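Local coordinates for protein uncharacterized CONSERVED DOMAIN PROTEIN (PDB 3LKV) that probably serves as the periplasmic substrate-binding protein of an ABC transporter, here holding a phenylalanine between two lobes and carrying bound zinc ions, at residues E135-V140 with L286-P291; K141-V146 with I170-A175; D182-T187 with M212-N217; D195-L200 with A219-F224. All blocks are in the same frame, centred on the assembly; numbering follows the deposited sequence.

Interaction 1: residues E135-V140 with L286-P291; sequences EILPNV and LGITIP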
loop_
_atom_site.group_PDB
_atom_site.type_symbol
_atom_site.label_atom_id
_atom_site.label_comp_id
_atom_site.label_asym_id
_atom_site.label_seq_id
_atom_site.Cartn_x
_atom_site.Cartn_y
_atom_site.Cartn_z
ATOM N N GLU A 135 -6.742 -41.287 0.560
ATOM C CA GLU A 135 -8.198 -41.255 0.529
ATOM C C GLU A 135 -8.745 -40.820 -0.832
ATOM O O GLU A 135 -9.722 -41.390 -1.333
ATOM C CB GLU A 135 -8.738 -40.312 1.620
ATOM C CG GLU A 135 -10.239 -40.462 1.874
ATOM C CD GLU A 135 -10.833 -39.371 2.791
ATOM O OE1 GLU A 135 -10.111 -38.558 3.412
ATOM O OE2 GLU A 135 -12.052 -39.316 2.868
ATOM N N ILE A 136 -8.127 -39.803 -1.403
ATOM C CA ILE A 136 -8.519 -39.261 -2.695
ATOM C C ILE A 136 -8.109 -40.184 -3.824
ATOM O O ILE A 136 -8.788 -40.236 -4.820
ATOM C CB ILE A 136 -7.851 -37.868 -2.958
ATOM C CG1 ILE A 136 -8.498 -36.784 -2.102
ATOM C CG2 ILE A 136 -7.927 -37.466 -4.438
ATOM C CD1 ILE A 136 -7.675 -35.516 -2.021
ATOM N N LEU A 137 -6.993 -40.894 -3.636
ATOM C CA LEU A 137 -6.349 -41.718 -4.649
ATOM C C LEU A 137 -5.966 -43.037 -4.002
ATOM O O LEU A 137 -4.802 -43.227 -3.646
ATOM C CB LEU A 137 -5.051 -41.069 -5.153
ATOM C CG LEU A 137 -5.128 -39.757 -5.923
ATOM C CD1 LEU A 137 -3.761 -39.107 -5.990
ATOM C CD2 LEU A 137 -5.673 -40.038 -7.327
ATOM N N PRO A 138 -6.927 -43.977 -3.882
ATOM C CA PRO A 138 -6.698 -45.164 -3.041
ATOM C C PRO A 138 -5.656 -46.128 -3.576
ATOM O O PRO A 138 -5.169 -46.960 -2.834
ATOM C CB PRO A 138 -8.084 -45.846 -2.956
ATOM C CG PRO A 138 -9.084 -44.812 -3.538
ATOM C CD PRO A 138 -8.247 -43.997 -4.533
ATOM N N ASN A 139 -5.311 -46.024 -4.845
ATOM C CA ASN A 139 -4.274 -46.891 -5.428
ATOM C C ASN A 139 -2.879 -46.265 -5.495
ATOM O O ASN A 139 -2.016 -46.782 -6.199
ATOM C CB ASN A 139 -4.692 -47.324 -6.831
ATOM C CG ASN A 139 -5.933 -48.207 -6.820
ATOM O OD1 ASN A 139 -6.943 -47.864 -7.415
ATOM N ND2 ASN A 139 -5.865 -49.320 -6.111
ATOM N N VAL A 140 -2.639 -45.175 -4.741
ATOM C CA VAL A 140 -1.302 -44.557 -4.713
ATOM C C VAL A 140 -0.287 -45.545 -4.192
ATOM O O VAL A 140 -0.496 -46.147 -3.161
ATOM C CB VAL A 140 -1.261 -43.282 -3.828
ATOM C CG1 VAL A 140 0.182 -42.753 -3.701
ATOM C CG2 VAL A 140 -2.110 -42.242 -4.448
ATOM N N LEU A 286 -7.788 -34.354 -15.407
ATOM C CA LEU A 286 -6.822 -35.431 -15.253
ATOM C C LEU A 286 -7.510 -36.796 -15.272
ATOM O O LEU A 286 -6.859 -37.814 -15.049
ATOM C CB LEU A 286 -5.998 -35.238 -13.953
ATOM C CG LEU A 286 -4.935 -34.143 -13.989
ATOM C CD1 LEU A 286 -4.550 -33.762 -12.577
ATOM C CD2 LEU A 286 -3.727 -34.589 -14.792
ATOM N N GLY A 287 -8.823 -36.814 -15.517
ATOM C CA GLY A 287 -9.602 -38.045 -15.480
ATOM C C GLY A 287 -9.765 -38.576 -14.072
ATOM O O GLY A 287 -9.904 -39.774 -13.890
ATOM N N ILE A 288 -9.741 -37.696 -13.068
ATOM C CA ILE A 288 -9.862 -38.145 -11.686
ATOM C C ILE A 288 -11.235 -37.841 -11.093
ATOM O O ILE A 288 -11.785 -36.765 -11.271
ATOM C CB ILE A 288 -8.724 -37.563 -10.791
ATOM C CG1 ILE A 288 -7.417 -38.320 -11.087
ATOM C CG2 ILE A 288 -9.080 -37.664 -9.305
ATOM C CD1 ILE A 288 -6.135 -37.583 -10.736
ATOM N N THR A 289 -11.743 -38.821 -10.360
ATOM C CA THR A 289 -12.982 -38.749 -9.648
ATOM C C THR A 289 -12.654 -38.586 -8.187
ATOM O O THR A 289 -12.103 -39.478 -7.590
ATOM C CB THR A 289 -13.786 -40.090 -9.883
ATOM O OG1 THR A 289 -14.401 -40.016 -11.172
ATOM C CG2 THR A 289 -14.857 -40.375 -8.777
ATOM N N ILE A 290 -13.010 -37.447 -7.604
ATOM C CA ILE A 290 -12.736 -37.222 -6.198
ATOM C C ILE A 290 -13.832 -37.937 -5.438
ATOM O O ILE A 290 -14.971 -37.721 -5.722
ATOM C CB ILE A 290 -12.781 -35.721 -5.827
ATOM C CG1 ILE A 290 -11.844 -34.881 -6.721
ATOM C CG2 ILE A 290 -12.460 -35.553 -4.359
ATOM C CD1 ILE A 290 -10.345 -35.072 -6.441
ATOM N N PRO A 291 -13.485 -38.795 -4.475
ATOM C CA PRO A 291 -14.530 -39.543 -3.790
ATOM C C PRO A 291 -15.568 -38.708 -3.020
ATOM O O PRO A 291 -15.279 -37.574 -2.616
ATOM C CB PRO A 291 -13.751 -40.440 -2.827
ATOM C CG PRO A 291 -12.446 -40.669 -3.515
ATOM C CD PRO A 291 -12.155 -39.382 -4.246
#
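This is a small apolar contact between the C-terminal end of helix 126-136 and the linker that joins helix 280-285 to helix 292-297. No hydrogen bond crosses it, and about 222 Å² of surface is buried. Ile136 and Pro291 bury the most surface, and Ile136 also packs against Ile290. The two isoleucine side chains lie side by side and point the same way, and Ile136 CG2 meets Ile290 CD1 at 3.9 Å. Ile290 reaches it through a bent chain, with chi2 at -72°, so that CD1 swings toward the helix end. Pro291 packs over the carbonyls at the helix end. Its CD lies 3.5 Å from Ile136 O, and its CG lies 3.6 Å from Glu135 O. The chain leaves helical geometry at Leu137, and a type I beta turn follows from Leu137 to Val140, closed by Val140 N to Leu137 O at 3.1 Å. The opposing linker starts with a Schellman motif at Gly287 and ends with Pro291 as the N-cap residue of helix 292-297. The contact therefore joins one helix end to the start of another. Leu137 CD2 makes a looser touch with Ile288 CD1 at 4.2 Å, and both side chains also rest on Pro222. Beside the apolar patch, Glu135 OE1 forms a salt bridge with Arg297 of helix 292-297.

Interaction 2: residues K141-V146 with I170-A175; sequences KSIGVV and IKLVEA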
loop_
_atom_site.group_PDB
_atom_site.type_symbol
_atom_site.label_atom_id
_atom_site.label_comp_id
_atom_site.label_asym_id
_atom_site.label_seq_id
_atom_site.Cartn_x
_atom_site.Cartn_y
_atom_site.Cartn_z
ATOM N N LYS A 141 0.787 -45.731 -4.946
ATOM C CA LYS A 141 1.952 -46.485 -4.488
ATOM C C LYS A 141 3.163 -45.578 -4.312
ATOM O O LYS A 141 4.096 -45.918 -3.616
ATOM C CB LYS A 141 2.305 -47.608 -5.477
ATOM C CG LYS A 141 1.132 -48.563 -5.772
ATOM C CD LYS A 141 0.570 -49.226 -4.457
ATOM C CE LYS A 141 0.052 -50.709 -4.655
ATOM N NZ LYS A 141 -1.066 -50.792 -5.647
ATOM N N SER A 142 3.095 -44.395 -4.904
ATOM C CA SER A 142 4.227 -43.564 -5.124
ATOM C C SER A 142 3.898 -42.073 -4.934
ATOM O O SER A 142 2.938 -41.561 -5.545
ATOM C CB SER A 142 4.597 -43.781 -6.582
ATOM O OG SER A 142 5.950 -43.612 -6.682
ATOM N N ILE A 143 4.689 -41.368 -4.133
ATOM C CA ILE A 143 4.521 -39.914 -3.977
ATOM C C ILE A 143 5.786 -39.242 -4.418
ATOM O O ILE A 143 6.885 -39.557 -3.926
ATOM C CB ILE A 143 4.166 -39.530 -2.543
ATOM C CG1 ILE A 143 2.795 -40.076 -2.174
ATOM C CG2 ILE A 143 4.157 -37.990 -2.349
ATOM C CD1 ILE A 143 2.396 -39.803 -0.687
ATOM N N GLY A 144 5.631 -38.324 -5.356
ATOM C CA GLY A 144 6.740 -37.527 -5.869
ATOM C C GLY A 144 6.834 -36.241 -5.075
ATOM O O GLY A 144 5.801 -35.702 -4.622
ATOM N N VAL A 145 8.053 -35.750 -4.875
ATOM C CA VAL A 145 8.207 -34.495 -4.155
ATOM C C VAL A 145 9.436 -33.797 -4.620
ATOM O O VAL A 145 10.453 -34.429 -4.873
ATOM C CB VAL A 145 8.188 -34.696 -2.598
ATOM C CG1 VAL A 145 9.219 -35.653 -2.156
ATOM C CG2 VAL A 145 8.362 -33.339 -1.851
ATOM N N VAL A 146 9.318 -32.496 -4.825
ATOM C CA VAL A 146 10.438 -31.657 -5.199
ATOM C C VAL A 146 10.660 -30.697 -4.030
ATOM O O VAL A 146 9.730 -30.160 -3.489
ATOM C CB VAL A 146 10.098 -30.836 -6.454
ATOM C CG1 VAL A 146 11.256 -29.854 -6.799
ATOM C CG2 VAL A 146 9.810 -31.804 -7.656
ATOM N N ILE A 170 4.188 -46.325 1.269
ATOM C CA ILE A 170 4.220 -45.531 0.048
ATOM C C ILE A 170 5.669 -45.160 -0.250
ATOM O O ILE A 170 6.394 -44.664 0.614
ATOM C CB ILE A 170 3.345 -44.247 0.202
ATOM C CG1 ILE A 170 1.863 -44.636 0.242
ATOM C CG2 ILE A 170 3.576 -43.240 -0.913
ATOM C CD1 ILE A 170 0.992 -43.518 0.769
ATOM N N LYS A 171 6.069 -45.405 -1.476
ATOM C CA LYS A 171 7.375 -45.072 -1.959
ATOM C C LYS A 171 7.431 -43.554 -2.239
ATOM O O LYS A 171 6.465 -42.983 -2.733
ATOM C CB LYS A 171 7.590 -45.888 -3.245
ATOM C CG LYS A 171 8.893 -45.629 -3.993
ATOM C CD LYS A 171 8.979 -46.486 -5.306
ATOM C CE LYS A 171 10.419 -46.555 -5.874
ATOM N NZ LYS A 171 10.847 -45.346 -6.631
ATOM N N LEU A 172 8.534 -42.909 -1.857
ATOM C CA LEU A 172 8.800 -41.492 -2.144
ATOM C C LEU A 172 9.729 -41.360 -3.308
ATOM O O LEU A 172 10.735 -41.947 -3.290
ATOM C CB LEU A 172 9.504 -40.800 -0.961
ATOM C CG LEU A 172 8.605 -40.260 0.117
ATOM C CD1 LEU A 172 9.449 -39.420 1.127
ATOM C CD2 LEU A 172 7.493 -39.423 -0.534
ATOM N N VAL A 173 9.389 -40.566 -4.293
ATOM C CA VAL A 173 10.277 -40.258 -5.375
ATOM C C VAL A 173 10.676 -38.796 -5.273
ATOM O O VAL A 173 9.834 -37.926 -5.380
ATOM C CB VAL A 173 9.581 -40.465 -6.706
ATOM C CG1 VAL A 173 10.561 -40.164 -7.846
ATOM C CG2 VAL A 173 9.051 -41.905 -6.809
ATOM N N GLU A 174 11.954 -38.520 -5.081
ATOM C CA GLU A 174 12.423 -37.184 -4.722
ATOM C C GLU A 174 13.321 -36.535 -5.747
ATOM O O GLU A 174 14.147 -37.206 -6.347
ATOM C CB GLU A 174 13.270 -37.263 -3.461
ATOM C CG GLU A 174 12.699 -38.117 -2.346
ATOM C CD GLU A 174 13.617 -38.206 -1.100
ATOM O OE1 GLU A 174 14.588 -37.397 -0.932
ATOM O OE2 GLU A 174 13.316 -39.109 -0.281
ATOM N N ALA A 175 13.217 -35.224 -5.904
ATOM C CA ALA A 175 14.198 -34.489 -6.665
ATOM C C ALA A 175 14.407 -33.118 -6.018
ATOM O O ALA A 175 13.475 -32.551 -5.434
ATOM C CB ALA A 175 13.760 -34.357 -8.056
#
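Strands 142-146 and 171-175 run parallel in direct register, their axes 4.6 Å apart at closest approach and 22° apart in direction. Five backbone hydrogen bonds join the segments. The shortest, Val173 N to Ile143 O at 2.7 Å, has its donor above the carbonyl plane. Ile143 N to Lys171 O, at 2.8 Å, instead runs nearly along the C=O axis. Between the strands, Gly144 CA makes a CA-H...O contact with Val173 O at 3.2 Å. Leu172 CD2 packs against Ile143 O at 3.4 Å. The two strands and helix 152-167 make a beta-alpha-beta unit, with strand 171-176 outermost in its sheet within the chain. On the face of Ile143, Val145 and Leu172, Ile143 crosses Ile170 obliquely. Ile143 CG1 and Ile170 CG2 are packed tightly at 3.5 Å. Leu172 lies alongside Ile143, with CD2 3.9 Å from Ile143 CB, and then meets helix 152-167. Glu174 on this face forms a salt bridge with Lys162 of that helix. On the other face, Ser142 OG lies 3.5 Å from Val173 CG2 and is hydrogen-bonded to Lys193 O. Val146 and Val173 meet helix 183-191 on the same face.

Interaction 3: residues D182-T187 with M212-N217; sequences DVQSAT and MIVAAN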
loop_
_atom_site.group_PDB
_atom_site.type_symbol
_atom_site.label_atom_id
_atom_site.label_comp_id
_atom_site.label_asym_id
_atom_site.label_seq_id
_atom_site.Cartn_x
_atom_site.Cartn_y
_atom_site.Cartn_z
ATOM N N ASP A 182 14.625 -24.207 -11.522
ATOM C CA ASP A 182 14.848 -25.632 -11.735
ATOM C C ASP A 182 13.623 -26.473 -11.344
ATOM O O ASP A 182 13.675 -27.702 -11.471
ATOM C CB ASP A 182 15.965 -26.205 -10.835
ATOM C CG ASP A 182 17.271 -25.427 -10.870
ATOM O OD1 ASP A 182 17.682 -24.903 -11.907
ATOM O OD2 ASP A 182 17.912 -25.421 -9.809
ATOM N N VAL A 183 12.574 -25.867 -10.796
ATOM C CA VAL A 183 11.468 -26.659 -10.231
ATOM C C VAL A 183 10.718 -27.431 -11.313
ATOM O O VAL A 183 10.365 -28.601 -11.127
ATOM C CB VAL A 183 10.506 -25.790 -9.409
ATOM C CG1 VAL A 183 9.145 -26.480 -9.244
ATOM C CG2 VAL A 183 11.187 -25.454 -8.029
ATOM N N GLN A 184 10.523 -26.811 -12.462
ATOM C CA GLN A 184 9.795 -27.494 -13.540
ATOM C C GLN A 184 10.563 -28.742 -14.069
ATOM O O GLN A 184 10.000 -29.836 -14.194
ATOM C CB GLN A 184 9.428 -26.503 -14.649
ATOM C CG GLN A 184 8.675 -27.148 -15.802
ATOM C CD GLN A 184 8.104 -26.136 -16.822
ATOM O OE1 GLN A 184 7.992 -24.973 -16.565
ATOM N NE2 GLN A 184 7.744 -26.615 -17.959
ATOM N N SER A 185 11.852 -28.586 -14.324
ATOM C CA SER A 185 12.684 -29.729 -14.707
ATOM C C SER A 185 12.684 -30.846 -13.651
ATOM O O SER A 185 12.637 -32.002 -14.004
ATOM C CB SER A 185 14.141 -29.323 -14.854
ATOM O OG SER A 185 14.254 -28.397 -15.851
ATOM N N ALA A 186 12.856 -30.484 -12.389
ATOM C CA ALA A 186 12.786 -31.454 -11.305
ATOM C C ALA A 186 11.435 -32.188 -11.313
ATOM O O ALA A 186 11.406 -33.397 -11.215
ATOM C CB ALA A 186 13.010 -30.767 -9.934
ATOM N N THR A 187 10.332 -31.468 -11.434
ATOM C CA THR A 187 9.023 -32.102 -11.524
ATOM C C THR A 187 8.952 -33.086 -12.716
ATOM O O THR A 187 8.513 -34.229 -12.582
ATOM C CB THR A 187 7.946 -31.073 -11.689
ATOM O OG1 THR A 187 8.071 -30.128 -10.619
ATOM C CG2 THR A 187 6.522 -31.720 -11.682
HETATM N N MSE A 212 5.577 -26.274 -11.997
HETATM C CA MSE A 212 5.383 -27.620 -11.487
HETATM C C MSE A 212 4.113 -28.223 -12.100
HETATM O O MSE A 212 4.090 -29.373 -12.492
HETATM C CB MSE A 212 5.310 -27.657 -9.973
HETATM C CG MSE A 212 4.814 -28.954 -9.404
HETATM SE SE MSE A 212 4.911 -29.022 -7.442
HETATM C CE MSE A 212 6.857 -29.454 -7.307
ATOM N N ILE A 213 3.071 -27.427 -12.185
ATOM C CA ILE A 213 1.787 -27.940 -12.602
ATOM C C ILE A 213 1.792 -28.193 -14.115
ATOM O O ILE A 213 1.171 -29.151 -14.581
ATOM C CB ILE A 213 0.618 -27.036 -12.093
ATOM C CG1 ILE A 213 0.395 -27.389 -10.621
ATOM C CG2 ILE A 213 -0.675 -27.244 -12.910
ATOM C CD1 ILE A 213 -0.428 -26.470 -9.862
ATOM N N VAL A 214 2.558 -27.396 -14.848
ATOM C CA VAL A 214 2.661 -27.599 -16.273
ATOM C C VAL A 214 3.300 -28.966 -16.518
ATOM O O VAL A 214 2.766 -29.744 -17.281
ATOM C CB VAL A 214 3.455 -26.461 -16.999
ATOM C CG1 VAL A 214 3.868 -26.895 -18.471
ATOM C CG2 VAL A 214 2.614 -25.191 -17.050
ATOM N N ALA A 215 4.410 -29.247 -15.844
ATOM C CA ALA A 215 5.072 -30.538 -15.947
ATOM C C ALA A 215 4.162 -31.704 -15.468
ATOM O O ALA A 215 4.134 -32.762 -16.116
ATOM C CB ALA A 215 6.434 -30.550 -15.181
ATOM N N ALA A 216 3.470 -31.534 -14.340
ATOM C CA ALA A 216 2.623 -32.608 -13.833
ATOM C C ALA A 216 1.481 -32.907 -14.804
ATOM O O ALA A 216 1.208 -34.088 -15.111
ATOM C CB ALA A 216 2.064 -32.254 -12.461
ATOM N N ASN A 217 0.809 -31.838 -15.251
ATOM C CA ASN A 217 -0.239 -31.969 -16.218
ATOM C C ASN A 217 0.230 -32.681 -17.491
ATOM O O ASN A 217 -0.461 -33.487 -18.030
ATOM C CB ASN A 217 -0.865 -30.616 -16.561
ATOM C CG ASN A 217 -1.788 -30.117 -15.481
ATOM O OD1 ASN A 217 -2.163 -30.840 -14.579
ATOM N ND2 ASN A 217 -2.173 -28.870 -15.586
#
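Val183 O is gripped by two donors of one residue, Thr187 N at 2.9 Å and Thr187 OG1 at 2.8 Å. The first is the ordinary helix bond. The second comes from above the carbonyl plane. With chi1 at -54°, Thr187 OG1 is anti to its carbonyl carbon, and CG2 is anti to the backbone N. The hydroxyl is thus tied back into its own helix while the methyl is presented to the neighbour. Thr187 CG2 lies 3.5 Å from Met212 O and 3.7 Å from Ala215 CB. The small Ala215 lets the helices come near, and its CB also touches Gln184 O. Met212, present as selenomethionine, crosses Thr187 at about a right angle. Its chain is extended to SE and then bends at chi3, -80°, which brings CE to 3.6 Å from Thr187 OG1. Val183 CG1 meets Met212 CB more loosely, at 4.1 Å. At the outer margin the extended Gln184 crosses Val214 obliquely, its NE2 3.9 Å from Val214 CG1. No hydrogen bond passes between the helices. Met212 and Thr187 both continue onto Val146 of strand 142-147, so the pair rests on the sheet. Segments 183-187 and 212-217 run 24° apart in direction, with axes 8.2 Å apart at closest approach. Neighbouring parallel helices laid over one face of a beta sheet are characteristic of the alpha/beta lobes of periplasmic binding proteins.

Interaction 4: residues D195-L200 with A219-F224; sequences DVIYAL and AKTPVF. With ZN (zinc ion), chain E.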
loop_
_atom_site.group_PDB
_atom_site.type_symbol
_atom_site.label_atom_id
_atom_site.label_comp_id
_atom_site.label_asym_id
_atom_site.label_seq_id
_atom_site.Cartn_x
_atom_site.Cartn_y
_atom_site.Cartn_z
ATOM N N ASP A 195 2.627 -41.364 -8.587
ATOM C CA ASP A 195 1.174 -41.343 -8.780
ATOM C C ASP A 195 0.618 -39.993 -8.456
ATOM O O ASP A 195 -0.454 -39.657 -8.921
ATOM C CB ASP A 195 0.476 -42.429 -7.952
ATOM C CG ASP A 195 0.923 -43.845 -8.357
ATOM O OD1 ASP A 195 0.786 -44.150 -9.541
ATOM O OD2 ASP A 195 1.435 -44.623 -7.511
ATOM N N VAL A 196 1.339 -39.201 -7.663
ATOM C CA VAL A 196 0.885 -37.853 -7.299
ATOM C C VAL A 196 2.098 -37.074 -6.859
ATOM O O VAL A 196 3.034 -37.661 -6.340
ATOM C CB VAL A 196 -0.173 -37.899 -6.178
ATOM C CG1 VAL A 196 0.350 -38.661 -4.931
ATOM C CG2 VAL A 196 -0.672 -36.502 -5.827
ATOM N N ILE A 197 2.113 -35.772 -7.101
ATOM C CA ILE A 197 3.172 -34.924 -6.614
ATOM C C ILE A 197 2.635 -34.184 -5.369
ATOM O O ILE A 197 1.518 -33.601 -5.395
ATOM C CB ILE A 197 3.564 -33.880 -7.630
ATOM C CG1 ILE A 197 3.911 -34.506 -9.009
ATOM C CG2 ILE A 197 4.675 -33.044 -7.080
ATOM C CD1 ILE A 197 5.124 -35.318 -9.006
ATOM N N TYR A 198 3.411 -34.237 -4.303
ATOM C CA TYR A 198 3.123 -33.506 -3.103
ATOM C C TYR A 198 3.846 -32.185 -3.195
ATOM O O TYR A 198 5.061 -32.122 -3.133
ATOM C CB TYR A 198 3.608 -34.287 -1.879
ATOM C CG TYR A 198 3.406 -33.586 -0.528
ATOM C CD1 TYR A 198 2.180 -33.089 -0.166
ATOM C CD2 TYR A 198 4.441 -33.474 0.387
ATOM C CE1 TYR A 198 1.971 -32.503 1.054
ATOM C CE2 TYR A 198 4.240 -32.875 1.651
ATOM C CZ TYR A 198 3.002 -32.390 1.976
ATOM O OH TYR A 198 2.780 -31.765 3.178
ATOM N N ALA A 199 3.085 -31.114 -3.356
ATOM C CA ALA A 199 3.672 -29.790 -3.452
ATOM C C ALA A 199 3.763 -29.276 -1.998
ATOM O O ALA A 199 2.763 -28.916 -1.395
ATOM C CB ALA A 199 2.790 -28.860 -4.338
ATOM N N LEU A 200 4.947 -29.294 -1.422
ATOM C CA LEU A 200 5.052 -28.946 -0.026
ATOM C C LEU A 200 5.246 -27.445 0.242
ATOM O O LEU A 200 5.340 -26.610 -0.674
ATOM C CB LEU A 200 6.105 -29.809 0.684
ATOM C CG LEU A 200 7.493 -29.947 0.166
ATOM C CD1 LEU A 200 7.954 -28.624 -0.044
ATOM C CD2 LEU A 200 8.376 -30.673 1.160
ATOM N N ALA A 219 2.620 -34.925 -17.666
ATOM C CA ALA A 219 2.692 -36.341 -17.284
ATOM C C ALA A 219 1.358 -36.935 -16.802
ATOM O O ALA A 219 1.283 -38.087 -16.447
ATOM C CB ALA A 219 3.806 -36.544 -16.223
ATOM N N LYS A 220 0.305 -36.135 -16.820
ATOM C CA LYS A 220 -1.006 -36.519 -16.350
ATOM C C LYS A 220 -0.926 -37.034 -14.932
ATOM O O LYS A 220 -1.520 -38.029 -14.603
ATOM C CB LYS A 220 -1.597 -37.587 -17.278
ATOM C CG LYS A 220 -1.678 -37.094 -18.757
ATOM C CD LYS A 220 -1.431 -38.181 -19.779
ATOM C CE LYS A 220 -2.540 -38.244 -20.829
ATOM N NZ LYS A 220 -2.521 -37.099 -21.778
ATOM N N THR A 221 -0.139 -36.356 -14.105
ATOM C CA THR A 221 0.027 -36.707 -12.715
ATOM C C THR A 221 -0.625 -35.594 -11.874
ATOM O O THR A 221 -0.403 -34.426 -12.152
ATOM C CB THR A 221 1.489 -36.802 -12.440
ATOM O OG1 THR A 221 1.974 -37.879 -13.234
ATOM C CG2 THR A 221 1.818 -37.003 -10.923
ATOM N N PRO A 222 -1.474 -35.958 -10.908
ATOM C CA PRO A 222 -2.097 -34.964 -10.057
ATOM C C PRO A 222 -1.100 -34.401 -9.069
ATOM O O PRO A 222 -0.145 -35.086 -8.756
ATOM C CB PRO A 222 -3.124 -35.752 -9.303
ATOM C CG PRO A 222 -2.692 -37.194 -9.419
ATOM C CD PRO A 222 -2.063 -37.298 -10.730
ATOM N N VAL A 223 -1.329 -33.176 -8.616
ATOM C CA VAL A 223 -0.556 -32.525 -7.559
ATOM C C VAL A 223 -1.483 -32.303 -6.365
ATOM O O VAL A 223 -2.574 -31.785 -6.527
ATOM C CB VAL A 223 -0.018 -31.172 -8.091
ATOM C CG1 VAL A 223 0.702 -30.338 -7.002
ATOM C CG2 VAL A 223 0.869 -31.428 -9.258
ATOM N N PHE A 224 -1.057 -32.732 -5.182
ATOM C CA PHE A 224 -1.741 -32.428 -3.938
ATOM C C PHE A 224 -0.961 -31.298 -3.270
ATOM O O PHE A 224 0.262 -31.386 -3.142
ATOM C CB PHE A 224 -1.764 -33.628 -2.989
ATOM C CG PHE A 224 -2.423 -33.326 -1.691
ATOM C CD1 PHE A 224 -3.782 -33.424 -1.560
ATOM C CD2 PHE A 224 -1.693 -32.833 -0.644
ATOM C CE1 PHE A 224 -4.410 -33.049 -0.376
ATOM C CE2 PHE A 224 -2.298 -32.458 0.554
ATOM C CZ PHE A 224 -3.655 -32.566 0.695
HETATM ZN ZN ZN E . 2.683 -39.924 -12.633
HETATM O O HOH W 1 2.756 -41.912 -14.109
HETATM O O HOH W 2 0.404 -40.303 -12.508
#
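A zinc ion sits at the entry to this parallel strand pair, bound by Thr221 OG1 at 2.2 Å. Two waters also bind it, and Ala191 O and Ser194 O complete the five ligands. Thr221 turns two ways at once. Its OG1 is anti to the carbonyl carbon, chi1 -64°, and faces the metal. Its CG2 packs 3.8 Å from Ile197 CG1, and the two side chains cross at about a right angle. Beyond the site the strands pair through three hydrogen bonds. Ile197 N donates to Pro222 O in the carbonyl plane. Phe224 N reaches Ile197 O at 2.7 Å, and Ala199 N reaches Phe224 O at 2.8 Å, both nearly along the C=O axis. Pro222 sets its ring against the backbone at Asp195, with CG 3.4 Å from Asp195 O. On one face Ala199 CB meets Val223 CG1 at 3.7 Å, and helix 209-218 covers them. On the other, Tyr198 and Phe224 point the same way and meet edge to edge, with Tyr198 CD1 3.9 Å from Phe224 CD2. Tyr198 OH is hydrogen-bonded to His129 ND1, and the Phe224 ring also meets His129. All protein ligands of the zinc are neutral oxygens, two of them backbone carbonyls. These ligands do not offset the charge of the ion, and zinc would be expected to polarise the Thr221 hydroxyl and perhaps make it more acidic.

How the interactions relate
Interactions 2 and 4 belong to one sheet, their centres 9 Å apart. Strand 142-147 joins strand 196-199 there, and Gly144 N lies 2.9 Å from Val196 O. Interaction 3 covers the sheet face carrying Val146, Ile197, Ala199 and Val223: Met212 CE is 3.6 Å from Val146 CB, and Ala216 CB is 3.5 Å from Val223 CG2. The centre of interaction 1 is about 11 Å from that of interaction 4, and Ile288 CD1 touches Pro222 CG at 3.7 Å. The zinc bound at interaction 4 is about 9 Å from the Leu137 side chain. The bound phenylalanine lies about 9 Å from the side chain of Ala199 and about 11 Å from that of Met212.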